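Local coordinates for protein putative decarboxylase involved in desferrioxamine biosynthesis (Erwinia amylovora, PDB 5O5C) that probably decarboxylates lysine with the help of pyridoxal 5'-phosphate, in the pathway that builds the siderophore desferrioxamine E in the fire blight pathogen, at residues 178-183 / 347-352; 207-212 / 263-268; 242-247 / 282-287. All blocks are in the same frame, centred on the assembly; numbering follows the deposited sequence.

Interaction 1 (178-183 / 347-352); sequences MLLARD and HHLSHV
Leu180 reaches out from the helical segment 178-183 into the turn of 347-352 and carries the largest share of the contact. From its CB the chain leads to CG, which lies against the carbonyl of the turn, 3.7 Å from His348 O. There it forks. CD1 crosses Val352 at about a right angle and stops 4.0 Å from its CG2, while CD2 crosses His348 obliquely, 3.9 Å from its CB, and also meets Leu349 CD2. A branched leucine suits this place because its two methyls reach different residues. Leu179 adds its CD2, packed on the same Val352 CG2.

One helical turn on, Asp183 and His351 run antiparallel past one another. Asp183 CB lies over one face of the imidazole, 3.7 Å from the ring centroid, a CH-pi contact, with the carboxylate turned 79° from the ring plane. Asp183 OD1 is held in place by Arg182, whose NE (2.7 Å) and NH2 grip this one oxygen side-on. Asp183 OD2 is 4.0 Å from His351 ND1, not in contact, and the carboxylate might mildly favour a protonated imidazole, although the arginine would offset much of this. Arg182 also donates to Ala224 O and Ile225 O of the second subunit. The helix, 170-189, starts at the cofactor-binding Gly170 and Thr171, and the arrangement packs it against the loop that follows strand 339-343 in the large domain of a fold-type I PLP enzyme.

Interaction 2 (207-212 / 263-268); sequences WRVFTS and PVAVVA
Side chains of the two parallel strands sort onto two faces of the sheet, and those bridged to each other share a face. Val209, Thr211, Ala265 and Val267 occupy one; Arg208, Phe210, Pro263 and Val266 occupy the other.

Phe210 and Pro263 project together from neighbouring strands. With CG beside the backbone N, the phenyl ring leans back along the neighbouring strand and brings CE1 to 3.5 Å from Pro263 CB, which meets the ring at its edge and in its plane. Proline, its side chain closed into a pyrrolidine ring, is a rigid neighbour for the phenyl edge. Val266 crosses Phe210 obliquely, its CG2 near the phenylalanine's CB. On the other face Thr211 and Val267 also project together, and Thr211 CG2 presses to 3.2 Å from Val267 CB, tighter than normal carbon contact. Ala265 is small enough to sit beside Val209 without crowding it. At the strand start, Val264 CG2 lies 3.6 Å from Trp207 CB and also touches CG at the root of the indole.

The backbones are joined by Val264 N to Arg208 O (3.0 Å), Phe210 N to Ala265 O (2.7 Å) and Val267 N to Phe210 O (2.7 Å). Arg208 pairs with Pro263 but Val209 with Ala265, so Val264 is the extra residue of a beta bulge. Farther on, a water accepts from Ser212 N and donates to Val267 O, bridging the strands where they part.

These are adjacent parallel strands in the seven-stranded mixed sheet of the large domain of a fold-type I PLP enzyme. Strand 233-236 flanks 207-212 on its far side, and 294-299 flanks 262-269. Helix 170-189 covers the Val209 face, where Trp185 meets Trp207 edge-to-face; helices 246-258 and 281-290 cover the Phe210 face.

Interaction 3 (242-247 / 282-287); sequences YRMDVD and GAISEL
The loop 242-245 turns into a helix at Val246, whose CA comes within 6.6 Å of the CA of Ile284 on helical segment 282-287, with no hydrogen bond between the two. The side chains that meet are apolar.

Met244 stretches out fully: CG stands anti to the backbone N (chi1 178°) and the chain stays extended beyond it, so that the sulfur is delivered to Ile284. Met244 SD lies 3.7 Å from Ile284 CD1, the two side chains crossing obliquely. A long, flexible thioether suits a loop that reaches across to a helix, and the end of the extended isoleucine (chi2 168°) meets the flank of the methionine at its sulfur. Val246, a shorter side chain, touches with CG1: 3.7 Å from Ala283 CB and 4.2 Å from Ile284 CG1. The single methyl of Ala283 lets this beta-branched residue approach the helix. Leu287 CD1 lies 4.3 Å from Val246 O.

Between the two apolar residues, Asp245 turns its CB away from the helix and takes the N-cap position, a common role for aspartate.

Leu249 of helix 246-258 packs on both Met244 and Leu287, while Ile284 packs onto Val266 and Ala268 of strand 262-269 and Met295 of strand 294-299, joining the two helices to one face of the main sheet.

Interaction 2 lies in the middle of the set, with the other two contacts on its two faces. On one face, Met178 and Ala181 of interaction 1 settle on Val209, Val267 and Ala265, with Met178 SD 3.8 Å from Val267 CG2. On the other, Ile284 CG2 of interaction 3 packs 3.5 Å from Val266 CG1. Interactions 1 and 3 stay apart, nearest atoms about 12 Å, separated by the sheet of a three-layer alpha-beta-alpha sandwich. Along the chain, interactions 2 and 3 are nested in the loop closed by interaction 1, and their segments alternate. The Val267 side chain is about 8 Å from a bound PLP; those of Val352 and Met244 are about 12 Å and 13 Å from one.

Interaction 1 (178-183 / 347-352)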
ATOM      1  N   MET B 178      -0.574  14.119   9.336  1.00 20.33           N
ATOM      2  CA  MET B 178       0.430  14.942   9.976  1.00 20.56           C
ATOM      3  C   MET B 178       1.220  15.762   8.923  1.00 21.21           C
ATOM      4  O   MET B 178       1.708  16.847   9.224  1.00 19.24           O
ATOM      5  CB  MET B 178       1.349  14.093  10.842  1.00 23.76           C
ATOM      6  CG  MET B 178       0.639  13.307  11.944  1.00 26.67           C
ATOM      7  SD  MET B 178      -0.359  14.343  13.027  1.00 29.32           S
ATOM      8  CE  MET B 178       0.767  15.413  13.741  1.00 34.86           C
ATOM      9  N   LEU B 179       1.288  15.261   7.686  1.00 21.20           N
ATOM     10  CA  LEU B 179       1.959  15.941   6.623  1.00 21.10           C
ATOM     11  C   LEU B 179       1.190  17.249   6.281  1.00 20.39           C
ATOM     12  O   LEU B 179       1.787  18.335   6.264  1.00 15.66           O
ATOM     13  CB  LEU B 179       2.118  15.038   5.418  1.00 22.31           C
ATOM     14  CG  LEU B 179       2.673  15.605   4.097  1.00 24.60           C
ATOM     15  CD1 LEU B 179       4.006  16.309   4.178  1.00 25.23           C
ATOM     16  CD2 LEU B 179       2.733  14.434   3.121  1.00 26.78           C
ATOM     17  N   LEU B 180      -0.114  17.103   6.059  1.00 19.03           N
ATOM     18  CA  LEU B 180      -0.995  18.211   5.811  1.00 20.82           C
ATOM     19  C   LEU B 180      -1.013  19.173   6.995  1.00 20.84           C
ATOM     20  O   LEU B 180      -0.912  20.357   6.779  1.00 21.50           O
ATOM     21  CB  LEU B 180      -2.408  17.773   5.448  1.00 21.13           C
ATOM     22  CG  LEU B 180      -2.644  17.507   3.972  1.00 22.34           C
ATOM     23  CD1 LEU B 180      -1.658  16.502   3.430  1.00 25.36           C
ATOM     24  CD2 LEU B 180      -4.048  17.021   3.667  1.00 22.84           C
ATOM     25  N   ALA B 181      -1.098  18.678   8.227  1.00 24.18           N
ATOM     26  CA  ALA B 181      -1.094  19.582   9.408  1.00 21.90           C
ATOM     27  C   ALA B 181       0.160  20.377   9.437  1.00 20.20           C
ATOM     28  O   ALA B 181       0.095  21.562   9.595  1.00 25.12           O
ATOM     29  CB  ALA B 181      -1.238  18.825  10.719  1.00 21.18           C
ATOM     30  N   ARG B 182       1.299  19.712   9.345  1.00 23.42           N
ATOM     31  CA  ARG B 182       2.601  20.338   9.216  1.00 24.28           C
ATOM     32  C   ARG B 182       2.630  21.363   8.088  1.00 25.77           C
ATOM     33  O   ARG B 182       2.919  22.545   8.358  1.00 24.95           O
ATOM     34  CB  ARG B 182       3.706  19.304   8.966  1.00 27.27           C
ATOM     35  CG  ARG B 182       5.116  19.859   8.979  1.00 27.52           C
ATOM     36  CD  ARG B 182       6.109  18.872   8.398  1.00 32.95           C
ATOM     37  NE  ARG B 182       5.954  18.810   6.934  1.00 35.78           N
ATOM     38  CZ  ARG B 182       6.684  18.083   6.107  1.00 36.78           C
ATOM     39  NH1 ARG B 182       7.682  17.313   6.539  1.00 42.28           N
ATOM     40  NH2 ARG B 182       6.424  18.135   4.814  1.00 38.69           N
ATOM     41  N   ASP B 183       2.380  20.928   6.843  1.00 23.56           N
ATOM     42  CA  ASP B 183       2.449  21.863   5.709  1.00 25.33           C
ATOM     43  C   ASP B 183       1.427  22.964   5.693  1.00 23.76           C
ATOM     44  O   ASP B 183       1.777  24.097   5.409  1.00 25.75           O
ATOM     45  CB  ASP B 183       2.471  21.175   4.351  1.00 26.49           C
ATOM     46  CG  ASP B 183       3.741  20.378   4.120  1.00 25.17           C
ATOM     47  OD1 ASP B 183       4.524  20.178   5.052  1.00 27.63           O
ATOM     48  OD2 ASP B 183       3.927  19.931   2.999  1.00 26.50           O
ATOM     49  N   HIS B 347      -8.250  21.624  -0.852  1.00 24.95           N
ATOM     50  CA  HIS B 347      -7.072  22.420  -1.157  1.00 27.46           C
ATOM     51  C   HIS B 347      -5.844  22.029  -0.364  1.00 25.23           C
ATOM     52  O   HIS B 347      -4.753  22.313  -0.840  1.00 25.11           O
ATOM     53  CB  HIS B 347      -7.328  23.935  -1.051  1.00 27.80           C
ATOM     54  CG  HIS B 347      -8.357  24.427  -2.034  1.00 34.43           C
ATOM     55  ND1 HIS B 347      -8.098  24.571  -3.384  1.00 36.87           N
ATOM     56  CD2 HIS B 347      -9.650  24.798  -1.861  1.00 33.41           C
ATOM     57  CE1 HIS B 347      -9.186  24.995  -4.001  1.00 35.37           C
ATOM     58  NE2 HIS B 347     -10.139  25.156  -3.096  1.00 39.05           N
ATOM     59  N   HIS B 348      -5.996  21.401   0.817  1.00 25.16           N
ATOM     60  CA  HIS B 348      -4.836  21.044   1.610  1.00 25.79           C
ATOM     61  C   HIS B 348      -4.095  19.889   0.956  1.00 27.33           C
ATOM     62  O   HIS B 348      -2.876  19.793   1.124  1.00 31.21           O
ATOM     63  CB  HIS B 348      -5.155  20.696   3.061  1.00 26.40           C
ATOM     64  CG  HIS B 348      -5.695  21.830   3.861  1.00 25.14           C
ATOM     65  ND1 HIS B 348      -6.845  21.705   4.607  1.00 22.92           N
ATOM     66  CD2 HIS B 348      -5.240  23.097   4.070  1.00 24.35           C
ATOM     67  CE1 HIS B 348      -7.092  22.841   5.221  1.00 22.09           C
ATOM     68  NE2 HIS B 348      -6.153  23.715   4.888  1.00 23.26           N
ATOM     69  N   LEU B 349      -4.819  19.042   0.207  1.00 26.75           N
ATOM     70  CA  LEU B 349      -4.240  17.951  -0.551  1.00 27.48           C
ATOM     71  C   LEU B 349      -3.242  18.478  -1.571  1.00 27.22           C
ATOM     72  O   LEU B 349      -2.314  17.751  -1.959  1.00 20.76           O
ATOM     73  CB  LEU B 349      -5.318  17.031  -1.200  1.00 28.25           C
ATOM     74  CG  LEU B 349      -6.130  16.145  -0.174  1.00 26.46           C
ATOM     75  CD1 LEU B 349      -7.406  15.594  -0.742  1.00 27.80           C
ATOM     76  CD2 LEU B 349      -5.338  14.986   0.395  1.00 26.85           C
ATOM     77  N   SER B 350      -3.373  19.753  -1.970  1.00 29.24           N
ATOM     78  CA  SER B 350      -2.362  20.340  -2.860  1.00 28.79           C
ATOM     79  C   SER B 350      -0.934  20.121  -2.301  1.00 29.09           C
ATOM     80  O   SER B 350       0.001  19.880  -3.084  1.00 28.39           O
ATOM     81  CB  SER B 350      -2.675  21.810  -3.240  1.00 28.74           C
ATOM     82  OG  SER B 350      -2.080  22.780  -2.381  1.00 30.39           O
ATOM     83  N   HIS B 351      -0.741  20.116  -0.979  1.00 25.44           N
ATOM     84  CA  HIS B 351       0.642  19.868  -0.481  1.00 30.77           C
ATOM     85  C   HIS B 351       1.261  18.530  -0.982  1.00 32.22           C
ATOM     86  O   HIS B 351       2.449  18.391  -1.027  1.00 25.48           O
ATOM     87  CB  HIS B 351       0.777  20.047   1.050  1.00 29.31           C
ATOM     88  CG  HIS B 351       0.442  21.435   1.506  1.00 29.54           C
ATOM     89  ND1 HIS B 351       1.317  22.489   1.368  1.00 28.08           N
ATOM     90  CD2 HIS B 351      -0.700  21.957   2.022  1.00 27.83           C
ATOM     91  CE1 HIS B 351       0.720  23.603   1.764  1.00 27.55           C
ATOM     92  NE2 HIS B 351      -0.503  23.305   2.165  1.00 28.06           N
ATOM     93  N   VAL B 352       0.451  17.554  -1.372  1.00 37.34           N
ATOM     94  CA  VAL B 352       0.985  16.275  -1.824  1.00 38.95           C
ATOM     95  C   VAL B 352       1.255  16.157  -3.349  1.00 44.65           C
ATOM     96  O   VAL B 352       2.011  15.268  -3.757  1.00 40.69           O
ATOM     97  CB  VAL B 352       0.089  15.158  -1.294  1.00 40.77           C
ATOM     98  CG1 VAL B 352       0.447  13.836  -1.910  1.00 43.60           C
ATOM     99  CG2 VAL B 352       0.214  15.067   0.230  1.00 38.86           C
TER

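Interaction 2 (207-212 / 263-268)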
ATOM      1  N   TRP B 207       7.321  23.095  16.831  1.00 30.26           N
ATOM      2  CA  TRP B 207       5.941  22.677  16.590  1.00 29.64           C
ATOM      3  C   TRP B 207       5.606  21.458  17.424  1.00 25.82           C
ATOM      4  O   TRP B 207       6.409  20.577  17.605  1.00 23.67           O
ATOM      5  CB  TRP B 207       5.677  22.414  15.089  1.00 30.70           C
ATOM      6  CG  TRP B 207       5.905  23.617  14.207  1.00 29.35           C
ATOM      7  CD1 TRP B 207       6.018  24.905  14.615  1.00 32.21           C
ATOM      8  CD2 TRP B 207       6.015  23.639  12.792  1.00 31.18           C
ATOM      9  NE1 TRP B 207       6.254  25.723  13.558  1.00 33.49           N
ATOM     10  CE2 TRP B 207       6.251  24.978  12.416  1.00 30.28           C
ATOM     11  CE3 TRP B 207       5.959  22.659  11.793  1.00 29.56           C
ATOM     12  CZ2 TRP B 207       6.429  25.362  11.098  1.00 29.95           C
ATOM     13  CZ3 TRP B 207       6.127  23.034  10.489  1.00 29.03           C
ATOM     14  CH2 TRP B 207       6.344  24.393  10.142  1.00 30.97           C
ATOM     15  N   ARG B 208       4.407  21.427  17.967  1.00 29.96           N
ATOM     16  CA  ARG B 208       4.001  20.324  18.811  1.00 29.52           C
ATOM     17  C   ARG B 208       2.660  19.793  18.393  1.00 26.75           C
ATOM     18  O   ARG B 208       1.762  20.553  18.104  1.00 28.72           O
ATOM     19  CB  ARG B 208       4.006  20.730  20.294  1.00 32.72           C
ATOM     20  CG  ARG B 208       5.420  20.929  20.854  1.00 42.24           C
ATOM     21  CD  ARG B 208       6.227  19.628  20.923  1.00 44.85           C
ATOM     22  NE  ARG B 208       7.581  19.783  21.466  1.00 51.86           N
ATOM     23  CZ  ARG B 208       8.669  20.136  20.769  1.00 52.18           C
ATOM     24  NH1 ARG B 208       8.615  20.423  19.466  1.00 54.27           N
ATOM     25  NH2 ARG B 208       9.831  20.225  21.388  1.00 49.93           N
ATOM     26  N   VAL B 209       2.554  18.472  18.411  1.00 25.92           N
ATOM     27  CA  VAL B 209       1.300  17.731  18.170  1.00 28.18           C
ATOM     28  C   VAL B 209       0.861  17.033  19.443  1.00 25.10           C
ATOM     29  O   VAL B 209       1.668  16.479  20.157  1.00 25.01           O
ATOM     30  CB  VAL B 209       1.468  16.692  17.055  1.00 25.53           C
ATOM     31  CG1 VAL B 209       0.255  15.780  16.919  1.00 25.47           C
ATOM     32  CG2 VAL B 209       1.797  17.415  15.735  1.00 29.11           C
ATOM     33  N   PHE B 210      -0.433  17.040  19.709  1.00 30.66           N
ATOM     34  CA  PHE B 210      -0.960  16.450  20.933  1.00 32.29           C
ATOM     35  C   PHE B 210      -1.743  15.200  20.580  1.00 30.95           C
ATOM     36  O   PHE B 210      -2.597  15.220  19.688  1.00 27.05           O
ATOM     37  CB  PHE B 210      -1.852  17.434  21.684  1.00 34.25           C
ATOM     38  CG  PHE B 210      -1.175  18.711  22.018  1.00 38.24           C
ATOM     39  CD1 PHE B 210      -1.169  19.747  21.108  1.00 38.33           C
ATOM     40  CD2 PHE B 210      -0.527  18.883  23.230  1.00 38.92           C
ATOM     41  CE1 PHE B 210      -0.521  20.926  21.386  1.00 38.30           C
ATOM     42  CE2 PHE B 210       0.111  20.077  23.524  1.00 41.46           C
ATOM     43  CZ  PHE B 210       0.109  21.106  22.598  1.00 40.72           C
ATOM     44  N   THR B 211      -1.464  14.125  21.306  1.00 31.85           N
ATOM     45  CA  THR B 211      -2.230  12.890  21.189  1.00 31.37           C
ATOM     46  C   THR B 211      -2.373  12.228  22.517  1.00 29.25           C
ATOM     47  O   THR B 211      -1.568  12.449  23.418  1.00 31.86           O
ATOM     48  CB  THR B 211      -1.560  11.809  20.313  1.00 33.17           C
ATOM     49  OG1 THR B 211      -0.225  11.562  20.746  1.00 35.75           O
ATOM     50  CG2 THR B 211      -1.538  12.194  18.947  1.00 36.56           C
ATOM     51  N   SER B 212      -3.374  11.369  22.612  1.00 25.98           N
ATOM     52  CA  SER B 212      -3.559  10.527  23.792  1.00 26.12           C
ATOM     53  C   SER B 212      -2.395   9.530  23.911  1.00 27.42           C
ATOM     54  O   SER B 212      -1.897   9.006  22.916  1.00 25.11           O
ATOM     55  CB  SER B 212      -4.900   9.770  23.689  1.00 24.73           C
ATOM     56  OG  SER B 212      -5.203   9.063  24.874  1.00 22.51           O
ATOM     57  N   PRO B 263       1.773  25.129  19.472  1.00 29.41           N
ATOM     58  CA  PRO B 263       0.847  24.029  19.263  1.00 32.22           C
ATOM     59  C   PRO B 263       0.285  24.111  17.865  1.00 32.66           C
ATOM     60  O   PRO B 263      -0.186  25.170  17.429  1.00 31.99           O
ATOM     61  CB  PRO B 263      -0.240  24.251  20.328  1.00 31.16           C
ATOM     62  CG  PRO B 263      -0.046  25.654  20.816  1.00 32.76           C
ATOM     63  CD  PRO B 263       1.140  26.254  20.165  1.00 29.06           C
ATOM     64  N   VAL B 264       0.350  22.987  17.171  1.00 34.66           N
ATOM     65  CA  VAL B 264       0.053  22.922  15.735  1.00 31.47           C
ATOM     66  C   VAL B 264      -1.129  21.977  15.435  1.00 30.97           C
ATOM     67  O   VAL B 264      -1.926  22.222  14.502  1.00 34.61           O
ATOM     68  CB  VAL B 264       1.390  22.540  15.008  1.00 30.50           C
ATOM     69  CG1 VAL B 264       1.200  22.115  13.578  1.00 33.06           C
ATOM     70  CG2 VAL B 264       2.352  23.705  15.067  1.00 32.01           C
ATOM     71  N   ALA B 265      -1.243  20.891  16.198  1.00 28.70           N
ATOM     72  CA  ALA B 265      -2.258  19.898  15.956  1.00 25.41           C
ATOM     73  C   ALA B 265      -2.572  18.966  17.118  1.00 25.99           C
ATOM     74  O   ALA B 265      -1.703  18.609  17.985  1.00 27.31           O
ATOM     75  CB  ALA B 265      -1.876  19.092  14.724  1.00 24.78           C
ATOM     76  N   VAL B 266      -3.806  18.505  17.082  1.00 24.58           N
ATOM     77  CA  VAL B 266      -4.289  17.458  17.959  1.00 22.90           C
ATOM     78  C   VAL B 266      -4.781  16.203  17.195  1.00 20.96           C
ATOM     79  O   VAL B 266      -5.629  16.278  16.330  1.00 18.14           O
ATOM     80  CB  VAL B 266      -5.456  17.936  18.860  1.00 23.08           C
ATOM     81  CG1 VAL B 266      -5.854  16.812  19.794  1.00 24.99           C
ATOM     82  CG2 VAL B 266      -5.065  19.156  19.684  1.00 25.35           C
ATOM     83  N   VAL B 267      -4.266  15.037  17.569  1.00 21.19           N
ATOM     84  CA  VAL B 267      -4.857  13.805  17.111  1.00 23.48           C
ATOM     85  C   VAL B 267      -5.808  13.277  18.149  1.00 24.74           C
ATOM     86  O   VAL B 267      -5.400  12.954  19.271  1.00 22.81           O
ATOM     87  CB  VAL B 267      -3.820  12.746  16.734  1.00 25.00           C
ATOM     88  CG1 VAL B 267      -4.492  11.413  16.446  1.00 27.49           C
ATOM     89  CG2 VAL B 267      -2.974  13.240  15.579  1.00 28.43           C
ATOM     90  N   ALA B 268      -7.072  13.174  17.717  1.00 25.08           N
ATOM     91  CA  ALA B 268      -8.178  12.556  18.458  1.00 24.20           C
ATOM     92  C   ALA B 268      -8.468  11.210  17.866  1.00 23.23           C
ATOM     93  O   ALA B 268      -8.753  11.124  16.645  1.00 21.27           O
ATOM     94  CB  ALA B 268      -9.426  13.410  18.342  1.00 24.09           C
TER
HETATM   95  O   HOH W   1      -5.567  10.485  20.499  1.00 45.49           O

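Interaction 3 (242-247 / 282-287)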
ATOM      1  N   TYR B 242     -10.521   5.754  29.827  1.00 28.07           N
ATOM      2  CA  TYR B 242      -9.470   5.646  28.837  1.00 27.56           C
ATOM      3  C   TYR B 242      -9.625   6.528  27.571  1.00 28.85           C
ATOM      4  O   TYR B 242      -9.027   6.236  26.525  1.00 23.61           O
ATOM      5  CB  TYR B 242      -9.295   4.171  28.476  1.00 29.25           C
ATOM      6  CG  TYR B 242      -8.891   3.349  29.684  1.00 28.88           C
ATOM      7  CD1 TYR B 242      -7.555   3.334  30.122  1.00 26.46           C
ATOM      8  CD2 TYR B 242      -9.841   2.670  30.434  1.00 28.56           C
ATOM      9  CE1 TYR B 242      -7.168   2.633  31.244  1.00 25.57           C
ATOM     10  CE2 TYR B 242      -9.462   1.942  31.569  1.00 29.97           C
ATOM     11  CZ  TYR B 242      -8.124   1.933  31.973  1.00 29.10           C
ATOM     12  OH  TYR B 242      -7.754   1.177  33.051  1.00 24.93           O
ATOM     13  N   ARG B 243     -10.448   7.565  27.700  1.00 26.21           N
ATOM     14  CA  ARG B 243     -10.584   8.658  26.752  1.00 28.72           C
ATOM     15  C   ARG B 243      -9.646   9.763  27.112  1.00 29.53           C
ATOM     16  O   ARG B 243      -9.453  10.035  28.312  1.00 27.60           O
ATOM     17  CB  ARG B 243     -11.981   9.267  26.802  1.00 29.73           C
ATOM     18  CG  ARG B 243     -13.099   8.289  26.573  1.00 31.04           C
ATOM     19  CD  ARG B 243     -14.456   8.964  26.696  1.00 32.94           C
ATOM     20  NE  ARG B 243     -15.519   7.994  26.545  1.00 33.57           N
ATOM     21  CZ  ARG B 243     -16.787   8.151  26.924  1.00 37.94           C
ATOM     22  NH1 ARG B 243     -17.215   9.271  27.513  1.00 45.59           N
ATOM     23  NH2 ARG B 243     -17.640   7.159  26.738  1.00 33.64           N
ATOM     24  N   MET B 244      -9.077  10.409  26.092  1.00 24.20           N
ATOM     25  CA  MET B 244      -8.253  11.559  26.298  1.00 28.36           C
ATOM     26  C   MET B 244      -8.935  12.641  27.160  1.00 24.67           C
ATOM     27  O   MET B 244     -10.046  13.061  26.907  1.00 23.40           O
ATOM     28  CB  MET B 244      -7.827  12.171  24.965  1.00 31.37           C
ATOM     29  CG  MET B 244      -6.997  13.431  25.115  1.00 35.58           C
ATOM     30  SD  MET B 244      -6.748  14.241  23.548  1.00 41.54           S
ATOM     31  CE  MET B 244      -5.834  15.625  24.065  1.00 43.32           C
ATOM     32  N   ASP B 245      -8.217  13.128  28.156  1.00 27.59           N
ATOM     33  CA  ASP B 245      -8.760  14.129  29.079  1.00 25.60           C
ATOM     34  C   ASP B 245      -8.524  15.544  28.588  1.00 22.87           C
ATOM     35  O   ASP B 245      -7.402  15.996  28.539  1.00 21.70           O
ATOM     36  CB  ASP B 245      -8.105  13.935  30.425  1.00 31.21           C
ATOM     37  CG  ASP B 245      -8.666  14.861  31.491  1.00 31.70           C
ATOM     38  OD1 ASP B 245      -9.268  15.917  31.178  1.00 33.47           O
ATOM     39  OD2 ASP B 245      -8.466  14.518  32.650  1.00 37.17           O
ATOM     40  N   VAL B 246      -9.586  16.257  28.271  1.00 27.12           N
ATOM     41  CA  VAL B 246      -9.475  17.570  27.631  1.00 29.61           C
ATOM     42  C   VAL B 246      -8.915  18.642  28.550  1.00 28.82           C
ATOM     43  O   VAL B 246      -8.258  19.542  28.076  1.00 23.29           O
ATOM     44  CB  VAL B 246     -10.797  18.057  27.016  1.00 34.91           C
ATOM     45  CG1 VAL B 246     -11.392  16.980  26.128  1.00 37.22           C
ATOM     46  CG2 VAL B 246     -11.819  18.457  28.088  1.00 42.60           C
ATOM     47  N   ASP B 247      -9.203  18.533  29.855  1.00 38.83           N
ATOM     48  CA  ASP B 247      -8.520  19.338  30.910  1.00 41.72           C
ATOM     49  C   ASP B 247      -7.017  19.155  30.821  1.00 37.41           C
ATOM     50  O   ASP B 247      -6.257  20.155  30.902  1.00 38.91           O
ATOM     51  CB  ASP B 247      -8.979  18.971  32.341  1.00 51.26           C
ATOM     52  CG  ASP B 247     -10.455  19.302  32.616  1.00 57.60           C
ATOM     53  OD1 ASP B 247     -11.069  20.129  31.900  1.00 70.49           O
ATOM     54  OD2 ASP B 247     -11.003  18.722  33.573  1.00 65.76           O
ATOM     55  N   GLY B 282     -16.053  16.699  20.184  1.00 25.65           N
ATOM     56  CA  GLY B 282     -16.546  18.057  20.356  1.00 27.83           C
ATOM     57  C   GLY B 282     -15.646  18.963  21.167  1.00 27.07           C
ATOM     58  O   GLY B 282     -15.262  20.016  20.712  1.00 28.12           O
ATOM     59  N   ALA B 283     -15.257  18.533  22.355  1.00 30.46           N
ATOM     60  CA  ALA B 283     -14.369  19.328  23.194  1.00 26.83           C
ATOM     61  C   ALA B 283     -12.981  19.586  22.550  1.00 27.21           C
ATOM     62  O   ALA B 283     -12.486  20.710  22.516  1.00 24.63           O
ATOM     63  CB  ALA B 283     -14.225  18.668  24.513  1.00 27.42           C
ATOM     64  N   ILE B 284     -12.382  18.540  21.994  1.00 25.20           N
ATOM     65  CA  ILE B 284     -11.121  18.685  21.301  1.00 26.34           C
ATOM     66  C   ILE B 284     -11.187  19.699  20.159  1.00 23.17           C
ATOM     67  O   ILE B 284     -10.239  20.410  19.940  1.00 28.37           O
ATOM     68  CB  ILE B 284     -10.562  17.322  20.840  1.00 24.59           C
ATOM     69  CG1 ILE B 284     -10.242  16.477  22.069  1.00 25.09           C
ATOM     70  CG2 ILE B 284      -9.287  17.514  20.056  1.00 25.87           C
ATOM     71  CD1 ILE B 284      -9.941  15.025  21.814  1.00 28.24           C
ATOM     72  N   SER B 285     -12.286  19.711  19.423  1.00 26.95           N
ATOM     73  CA  SER B 285     -12.465  20.562  18.252  1.00 27.53           C
ATOM     74  C   SER B 285     -12.613  22.050  18.643  1.00 29.69           C
ATOM     75  O   SER B 285     -12.189  22.912  17.899  1.00 30.14           O
ATOM     76  CB  SER B 285     -13.694  20.097  17.471  1.00 27.86           C
ATOM     77  OG  SER B 285     -14.023  20.991  16.427  1.00 27.51           O
ATOM     78  N   GLU B 286     -13.233  22.326  19.799  1.00 31.78           N
ATOM     79  CA  GLU B 286     -13.295  23.692  20.380  1.00 33.53           C
ATOM     80  C   GLU B 286     -11.873  24.186  20.815  1.00 32.00           C
ATOM     81  O   GLU B 286     -11.438  25.307  20.492  1.00 31.63           O
ATOM     82  CB  GLU B 286     -14.270  23.763  21.574  1.00 36.04           C
ATOM     83  CG  GLU B 286     -15.430  22.757  21.554  1.00 43.48           C
ATOM     84  CD  GLU B 286     -16.608  23.121  22.445  1.00 49.70           C
ATOM     85  OE1 GLU B 286     -16.403  23.851  23.452  1.00 62.67           O
ATOM     86  OE2 GLU B 286     -17.733  22.654  22.148  1.00 48.12           O
ATOM     87  N   LEU B 287     -11.123  23.329  21.491  1.00 30.30           N
ATOM     88  CA  LEU B 287      -9.767  23.691  21.850  1.00 32.83           C
ATOM     89  C   LEU B 287      -8.946  23.978  20.585  1.00 31.95           C
ATOM     90  O   LEU B 287      -8.245  25.003  20.496  1.00 30.67           O
ATOM     91  CB  LEU B 287      -9.117  22.595  22.709  1.00 36.44           C
ATOM     92  CG  LEU B 287      -7.884  23.026  23.507  1.00 38.73           C
ATOM     93  CD1 LEU B 287      -7.796  22.350  24.862  1.00 38.54           C
ATOM     94  CD2 LEU B 287      -6.590  22.826  22.746  1.00 40.32           C
TER